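Lectin (Trichosanthes anguina, PDB 4HR6) binds galactosides through a beta-trefoil lectin chain, as a nontoxic three-chain homologue of type II ribosome-inactivating proteins. Local coordinates at the interface of chains B and A. Coordinates in Å, arbitrary orientation; residue numbers count along the deposited sequence, not the author numbering. Chains: chain A, Lectin; chain B, Lectin.

Contact 1: the interface of chains B and A. Residues chain B 163-164, 166; chain A 7-8, 10, 48-49, 131.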
loop_
_atom_site.group_PDB
_atom_site.type_symbol
_atom_site.label_atom_id
_atom_site.label_comp_id
_atom_site.label_asym_id
_atom_site.label_seq_id
_atom_site.Cartn_x
_atom_site.Cartn_y
_atom_site.Cartn_z
ATOM N N LEU B 163 6.919 16.956 -4.161
ATOM C CA LEU B 163 5.760 17.768 -3.818
ATOM C C LEU B 163 4.823 17.108 -2.794
ATOM O O LEU B 163 3.678 16.791 -3.108
ATOM C CB LEU B 163 4.982 18.132 -5.085
ATOM C CG LEU B 163 4.006 19.310 -4.883
ATOM C CD1 LEU B 163 4.761 20.630 -4.828
ATOM C CD2 LEU B 163 2.954 19.366 -5.967
ATOM N N GLN B 164 5.306 16.909 -1.570
ATOM C CA GLN B 164 4.419 16.616 -0.432
ATOM C C GLN B 164 3.676 15.278 -0.559
ATOM O O GLN B 164 2.577 15.140 -0.038
ATOM C CB GLN B 164 3.354 17.732 -0.288
ATOM C CG GLN B 164 3.887 19.154 -0.176
ATOM C CD GLN B 164 4.146 19.572 1.262
ATOM O OE1 GLN B 164 4.464 18.745 2.125
ATOM N NE2 GLN B 164 4.001 20.865 1.528
ATOM N N LEU B 166 2.375 13.987 -3.236
ATOM C CA LEU B 166 1.405 14.007 -4.306
ATOM C C LEU B 166 1.999 13.471 -5.607
ATOM O O LEU B 166 3.139 13.774 -5.969
ATOM C CB LEU B 166 0.888 15.431 -4.526
ATOM C CG LEU B 166 -0.030 15.920 -3.390
ATOM C CD1 LEU B 166 0.117 17.415 -3.161
ATOM C CD2 LEU B 166 -1.476 15.569 -3.688
ATOM N N THR A 7 3.281 21.526 -9.517
ATOM C CA THR A 7 2.093 21.848 -8.745
ATOM C C THR A 7 1.028 20.776 -8.944
ATOM O O THR A 7 1.006 20.096 -9.968
ATOM C CB THR A 7 1.463 23.196 -9.171
ATOM O OG1 THR A 7 0.837 23.039 -10.445
ATOM C CG2 THR A 7 2.497 24.320 -9.254
ATOM N N ARG A 8 0.128 20.650 -7.973
ATOM C CA ARG A 8 -0.992 19.704 -8.065
ATOM C C ARG A 8 -2.227 20.254 -7.375
ATOM O O ARG A 8 -2.120 20.946 -6.363
ATOM C CB ARG A 8 -0.625 18.369 -7.410
ATOM C CG ARG A 8 0.063 17.364 -8.325
ATOM C CD ARG A 8 -0.848 16.819 -9.404
ATOM N NE ARG A 8 -2.222 16.573 -8.978
ATOM C CZ ARG A 8 -2.614 15.629 -8.112
ATOM N NH1 ARG A 8 -1.732 14.843 -7.496
ATOM N NH2 ARG A 8 -3.906 15.498 -7.828
ATOM N N THR A 10 -5.742 19.046 -5.576
ATOM C CA THR A 10 -6.434 17.883 -4.985
ATOM C C THR A 10 -7.436 18.304 -3.882
ATOM O O THR A 10 -7.739 19.495 -3.739
ATOM C CB THR A 10 -5.390 16.897 -4.432
ATOM O OG1 THR A 10 -6.017 15.673 -4.030
ATOM C CG2 THR A 10 -4.642 17.502 -3.275
ATOM N N PHE A 48 -1.227 22.667 -4.329
ATOM C CA PHE A 48 0.070 22.661 -3.657
ATOM C C PHE A 48 1.149 23.105 -4.642
ATOM O O PHE A 48 1.154 22.661 -5.789
ATOM C CB PHE A 48 0.395 21.240 -3.157
ATOM C CG PHE A 48 -0.476 20.772 -2.018
ATOM C CD1 PHE A 48 -1.815 20.497 -2.217
ATOM C CD2 PHE A 48 0.059 20.598 -0.753
ATOM C CE1 PHE A 48 -2.614 20.071 -1.161
ATOM C CE2 PHE A 48 -0.730 20.176 0.308
ATOM C CZ PHE A 48 -2.064 19.908 0.102
ATOM N N HIS A 49 2.066 23.961 -4.190
ATOM C CA HIS A 49 3.113 24.519 -5.040
ATOM C C HIS A 49 4.473 24.162 -4.498
ATOM O O HIS A 49 4.586 23.769 -3.351
ATOM C CB HIS A 49 2.983 26.044 -5.098
ATOM C CG HIS A 49 1.790 26.510 -5.862
ATOM N ND1 HIS A 49 1.836 26.792 -7.210
ATOM C CD2 HIS A 49 0.511 26.711 -5.476
ATOM C CE1 HIS A 49 0.637 27.160 -7.621
ATOM N NE2 HIS A 49 -0.184 27.125 -6.586
ATOM N N VAL A 131 -4.547 13.927 2.249
ATOM C CA VAL A 131 -4.364 14.751 1.057
ATOM C C VAL A 131 -4.484 13.843 -0.151
ATOM O O VAL A 131 -3.684 12.940 -0.337
ATOM C CB VAL A 131 -2.989 15.418 1.056
ATOM C CG1 VAL A 131 -2.799 16.228 -0.215
ATOM C CG2 VAL A 131 -2.840 16.277 2.294
#
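The backbone carbonyl oxygen O of A:His49 is met across the interface by a methyl group, CD1 of B:Leu163, at 3.5 Å. This is a van der Waals approach, since no nitrogen or oxygen of one chain is near enough to bond to the other here. The partners are strands 7-10 and 46-49 of the first ricin-type beta-trefoil domain of chain A, joined by A:Val131, and a short stretch of chain B around B:Leu163 and B:Leu166. B:Leu163 has CG anti to its backbone N (chi1 -163°), and its two methyls divide the work: CD1 touches the A:His49 main chain, while CD2 lies 3.7 Å from N of A:Arg8 and also packs on CA of A:Thr7. B:Leu166 forms the other half of the contact. Its CD1 sits over one face of the A:Phe48 ring, 3.6 Å from CG and displaced toward the rim, a CH-pi contact with the leucine at about a right angle to the phenylalanine side chain. Its second branch, CD2, reaches CG2 of A:Thr10 at 3.7 Å and CG1 of A:Val131 at 3.8 Å. The two branches of the isopropyl group thus share the packing. A:Arg8 bends at chi2 and chi3, which brings its guanidinium NH1 to 4.0 Å from CB of B:Leu166. B:Gln164 contributes weakly: its CG approaches CD2 of A:Phe48 at 4.1 Å, with amide and ring planes 83° apart.

Contact 2: the interface of chains B and A. Residues chain B 189-190, 193; chain A 138, 175, 219, 262.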
loop_
_atom_site.group_PDB
_atom_site.type_symbol
_atom_site.label_atom_id
_atom_site.label_comp_id
_atom_site.label_asym_id
_atom_site.label_seq_id
_atom_site.Cartn_x
_atom_site.Cartn_y
_atom_site.Cartn_z
ATOM N N PRO B 189 -3.570 3.611 1.907
ATOM C CA PRO B 189 -2.918 2.368 2.326
ATOM C C PRO B 189 -2.714 1.394 1.174
ATOM O O PRO B 189 -1.738 0.628 1.177
ATOM C CB PRO B 189 -3.873 1.788 3.392
ATOM C CG PRO B 189 -5.116 2.590 3.325
ATOM C CD PRO B 189 -4.775 3.906 2.704
ATOM N N ILE B 190 -3.589 1.454 0.170
ATOM C CA ILE B 190 -3.453 0.559 -0.972
ATOM C C ILE B 190 -2.253 0.902 -1.864
ATOM O O ILE B 190 -1.979 0.203 -2.827
ATOM C CB ILE B 190 -4.741 0.451 -1.796
ATOM C CG1 ILE B 190 -5.001 1.708 -2.626
ATOM C CG2 ILE B 190 -5.924 0.166 -0.885
ATOM C CD1 ILE B 190 -6.260 1.592 -3.457
ATOM N N ALA B 193 0.990 0.621 1.994
ATOM C CA ALA B 193 1.075 -0.660 2.706
ATOM C C ALA B 193 0.996 -1.859 1.777
ATOM O O ALA B 193 0.885 -2.984 2.246
ATOM C CB ALA B 193 -0.036 -0.760 3.757
ATOM N N ILE A 138 -11.902 3.718 2.804
ATOM C CA ILE A 138 -11.449 2.498 2.147
ATOM C C ILE A 138 -11.994 1.300 2.916
ATOM O O ILE A 138 -11.622 1.085 4.070
ATOM C CB ILE A 138 -9.898 2.377 2.148
ATOM C CG1 ILE A 138 -9.228 3.608 1.529
ATOM C CG2 ILE A 138 -9.466 1.097 1.439
ATOM C CD1 ILE A 138 -9.699 3.920 0.135
ATOM N N LEU A 175 -11.801 2.473 6.643
ATOM C CA LEU A 175 -10.665 3.329 6.969
ATOM C C LEU A 175 -10.952 4.774 6.539
ATOM O O LEU A 175 -11.116 5.067 5.354
ATOM C CB LEU A 175 -9.401 2.814 6.295
ATOM C CG LEU A 175 -8.733 1.562 6.876
ATOM C CD1 LEU A 175 -9.711 0.416 7.105
ATOM C CD2 LEU A 175 -7.622 1.116 5.942
ATOM N N PHE A 219 -1.265 2.822 8.476
ATOM C CA PHE A 219 -0.726 1.627 7.815
ATOM C C PHE A 219 0.578 1.979 7.137
ATOM O O PHE A 219 0.591 2.733 6.166
ATOM C CB PHE A 219 -1.713 1.093 6.776
ATOM C CG PHE A 219 -2.911 0.418 7.360
ATOM C CD1 PHE A 219 -3.896 1.150 8.005
ATOM C CD2 PHE A 219 -3.071 -0.954 7.249
ATOM C CE1 PHE A 219 -5.012 0.526 8.529
ATOM C CE2 PHE A 219 -4.191 -1.585 7.771
ATOM C CZ PHE A 219 -5.160 -0.843 8.414
ATOM N N LEU A 262 -4.124 -5.210 4.415
ATOM C CA LEU A 262 -5.433 -4.690 4.108
ATOM C C LEU A 262 -5.940 -5.452 2.897
ATOM O O LEU A 262 -5.346 -5.358 1.808
ATOM C CB LEU A 262 -5.350 -3.198 3.766
ATOM C CG LEU A 262 -6.522 -2.255 4.070
ATOM C CD1 LEU A 262 -6.658 -1.219 2.962
ATOM C CD2 LEU A 262 -7.849 -2.944 4.283
HETATM O O HOH W 1 -1.654 -3.931 3.381
#
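B:Pro189 presses its ring carbons against an apolar surface made by A:Leu175, A:Phe219 and A:Leu262, strand residues of the lectin chain, whose C-terminal half is a ricin-type beta-trefoil domain. On the packed side, CG of the proline lies 3.9 Å from CD2 of A:Leu175, the two side chains sliding past each other in opposite directions. CD1 of A:Leu262 approaches the same ring obliquely, 4.1 Å from CB of B:Pro189. A:Phe219 makes contact through its CB rather than its ring: this carbon stands 3.9 Å from CB of B:Ala193 and also meets CB of the proline. With CG anti to the carbonyl carbon (chi1 -73°), the phenyl group runs back along chain A, where CE1 packs 3.7 Å from CD2 of A:Leu175 and so backs the methyl that touches the proline. Packing is looser around B:Ile190, whose CG2 comes only to 4.2 Å from CD1 of A:Leu262 and 4.3 Å from CG2 of A:Ile138. At the polar margin no direct bond joins the chains; a water bridges them instead, 2.9 Å from the carbonyl O of B:Ala193 and 3.0 Å from the backbone N of A:Leu262, nearly straight (175° at H). In the fold, the short helix 189-192 of chain B and the residue that follows it lie against strands 138-143, 173-175, 218-219 and 261-263 of chain A.

Contact 3: the interface of chains B and A. Residues chain B 121, 125, 128-129; chain A 143, 147, 261, 263.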
loop_
_atom_site.group_PDB
_atom_site.type_symbol
_atom_site.label_atom_id
_atom_site.label_comp_id
_atom_site.label_asym_id
_atom_site.label_seq_id
_atom_site.Cartn_x
_atom_site.Cartn_y
_atom_site.Cartn_z
ATOM N N ARG B 121 1.809 -6.825 -1.566
ATOM C CA ARG B 121 1.229 -7.542 -0.426
ATOM C C ARG B 121 -0.169 -8.081 -0.724
ATOM O O ARG B 121 -0.481 -9.208 -0.374
ATOM C CB ARG B 121 1.211 -6.647 0.817
ATOM C CG ARG B 121 2.601 -6.339 1.380
ATOM C CD ARG B 121 2.547 -6.078 2.898
ATOM N NE ARG B 121 3.883 -5.937 3.469
ATOM C CZ ARG B 121 4.596 -4.803 3.508
ATOM N NH1 ARG B 121 4.109 -3.658 3.027
ATOM N NH2 ARG B 121 5.814 -4.809 4.049
ATOM N N GLN B 125 -1.017 -12.008 -0.426
ATOM C CA GLN B 125 -2.075 -12.465 0.468
ATOM C C GLN B 125 -3.136 -13.255 -0.282
ATOM O O GLN B 125 -3.600 -14.267 0.208
ATOM C CB GLN B 125 -2.716 -11.304 1.251
ATOM C CG GLN B 125 -3.667 -11.759 2.370
ATOM C CD GLN B 125 -2.984 -12.651 3.397
ATOM O OE1 GLN B 125 -2.013 -12.255 4.013
ATOM N NE2 GLN B 125 -3.475 -13.869 3.559
ATOM N N ALA B 128 -1.514 -16.647 -0.779
ATOM C CA ALA B 128 -1.425 -17.377 0.486
ATOM C C ALA B 128 -2.742 -18.077 0.840
ATOM O O ALA B 128 -2.734 -19.221 1.254
ATOM C CB ALA B 128 -0.998 -16.460 1.613
ATOM N N TYR B 129 -3.867 -17.401 0.641
ATOM C CA TYR B 129 -5.167 -18.018 0.864
ATOM C C TYR B 129 -5.385 -19.286 0.048
ATOM O O TYR B 129 -6.062 -20.206 0.533
ATOM C CB TYR B 129 -6.305 -17.056 0.536
ATOM C CG TYR B 129 -6.643 -16.044 1.620
ATOM C CD1 TYR B 129 -6.756 -16.418 2.967
ATOM C CD2 TYR B 129 -6.907 -14.717 1.283
ATOM C CE1 TYR B 129 -7.088 -15.482 3.943
ATOM C CE2 TYR B 129 -7.243 -13.781 2.245
ATOM C CZ TYR B 129 -7.329 -14.161 3.574
ATOM O OH TYR B 129 -7.663 -13.199 4.506
ATOM N N VAL A 143 -6.087 -8.492 7.751
ATOM C CA VAL A 143 -5.607 -9.859 7.865
ATOM C C VAL A 143 -4.319 -9.860 8.660
ATOM O O VAL A 143 -3.434 -9.077 8.398
ATOM C CB VAL A 143 -5.382 -10.490 6.470
ATOM C CG1 VAL A 143 -4.986 -11.959 6.584
ATOM C CG2 VAL A 143 -6.639 -10.361 5.622
ATOM N N ASP A 147 -3.124 -15.961 8.544
ATOM C CA ASP A 147 -4.186 -15.569 7.612
ATOM C C ASP A 147 -5.565 -15.447 8.229
ATOM O O ASP A 147 -6.582 -15.705 7.568
ATOM C CB ASP A 147 -4.226 -16.539 6.441
ATOM C CG ASP A 147 -2.888 -16.705 5.824
ATOM O OD1 ASP A 147 -2.391 -15.700 5.277
ATOM O OD2 ASP A 147 -2.326 -17.807 5.932
ATOM N N VAL A 261 -2.313 -7.134 6.636
ATOM C CA VAL A 261 -2.549 -6.832 5.243
ATOM C C VAL A 261 -3.952 -6.316 5.138
ATOM O O VAL A 261 -4.860 -6.921 5.706
ATOM C CB VAL A 261 -2.415 -8.092 4.348
ATOM C CG1 VAL A 261 -2.913 -7.812 2.936
ATOM C CG2 VAL A 261 -0.980 -8.601 4.342
ATOM N N PHE A 263 -7.033 -6.194 3.059
ATOM C CA PHE A 263 -7.578 -6.940 1.950
ATOM C C PHE A 263 -8.831 -6.232 1.449
ATOM O O PHE A 263 -9.947 -6.466 1.904
ATOM C CB PHE A 263 -7.808 -8.410 2.320
ATOM C CG PHE A 263 -7.897 -9.329 1.133
ATOM C CD1 PHE A 263 -6.777 -10.014 0.682
ATOM C CD2 PHE A 263 -9.090 -9.492 0.450
ATOM C CE1 PHE A 263 -6.850 -10.860 -0.415
ATOM C CE2 PHE A 263 -9.171 -10.334 -0.661
ATOM C CZ PHE A 263 -8.049 -11.022 -1.093
#
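Helix 121-132 of chain B, in the half of the complex related to ribosome-inactivating proteins, lies against strands 138-143 and 261-263 and the 3-10 turn 145-147 of the lectin chain. B:Gln125 carries its polar link: the side-chain amide NE2 donates to carboxylate OD1 of A:Asp147 at 2.7 Å. The bond is nearly straight, 175° at H, and lies in the amide plane, but it meets OD1 on the anti side, 31° out of the carboxylate plane. With CG anti to the backbone N (chi1 -170°) and a bend at chi2, the glutamine also packs by its stem, CB standing 3.9 Å from CG1 of A:Val261 and CG at the same 3.9 Å from CD1 of A:Phe263. Its NE2 sits over the centre of the B:Tyr129 ring, one helical turn on, so the ring backs the amide. B:Tyr129 meets A:Val143 tip to tip, its phenol OH 3.2 Å from CG2 and 3.6 Å from CG1 of A:Val143, while one edge of its ring, CE2, lies over the face of A:Phe263, 4.0 Å from CE1. On the opposite edge, CE1 is 3.9 Å from CB of A:Asp147. The amide-carboxylate bond within an apolar frame would help seat the helix on the second trefoil domain and hold the chains together.

Contacts 2 and 3 are neighbours, the centres of their C-alpha atoms about 13 Å apart, and they share strands 138-143 and 261-263 of chain A, each strand giving residues to both. Contact 1 stands apart, about 20 Å from contact 2 and 32 Å from contact 3, and rests mainly on the first trefoil domain, whereas contacts 2 and 3 draw on the second. On chain B each contact uses a different segment. Chain B therefore touches both lectin domains, which would restrain their placement relative to it. Contacts 1 and 2 lack direct polar bonds, so among these three patches the direct polar bond lies in contact 3.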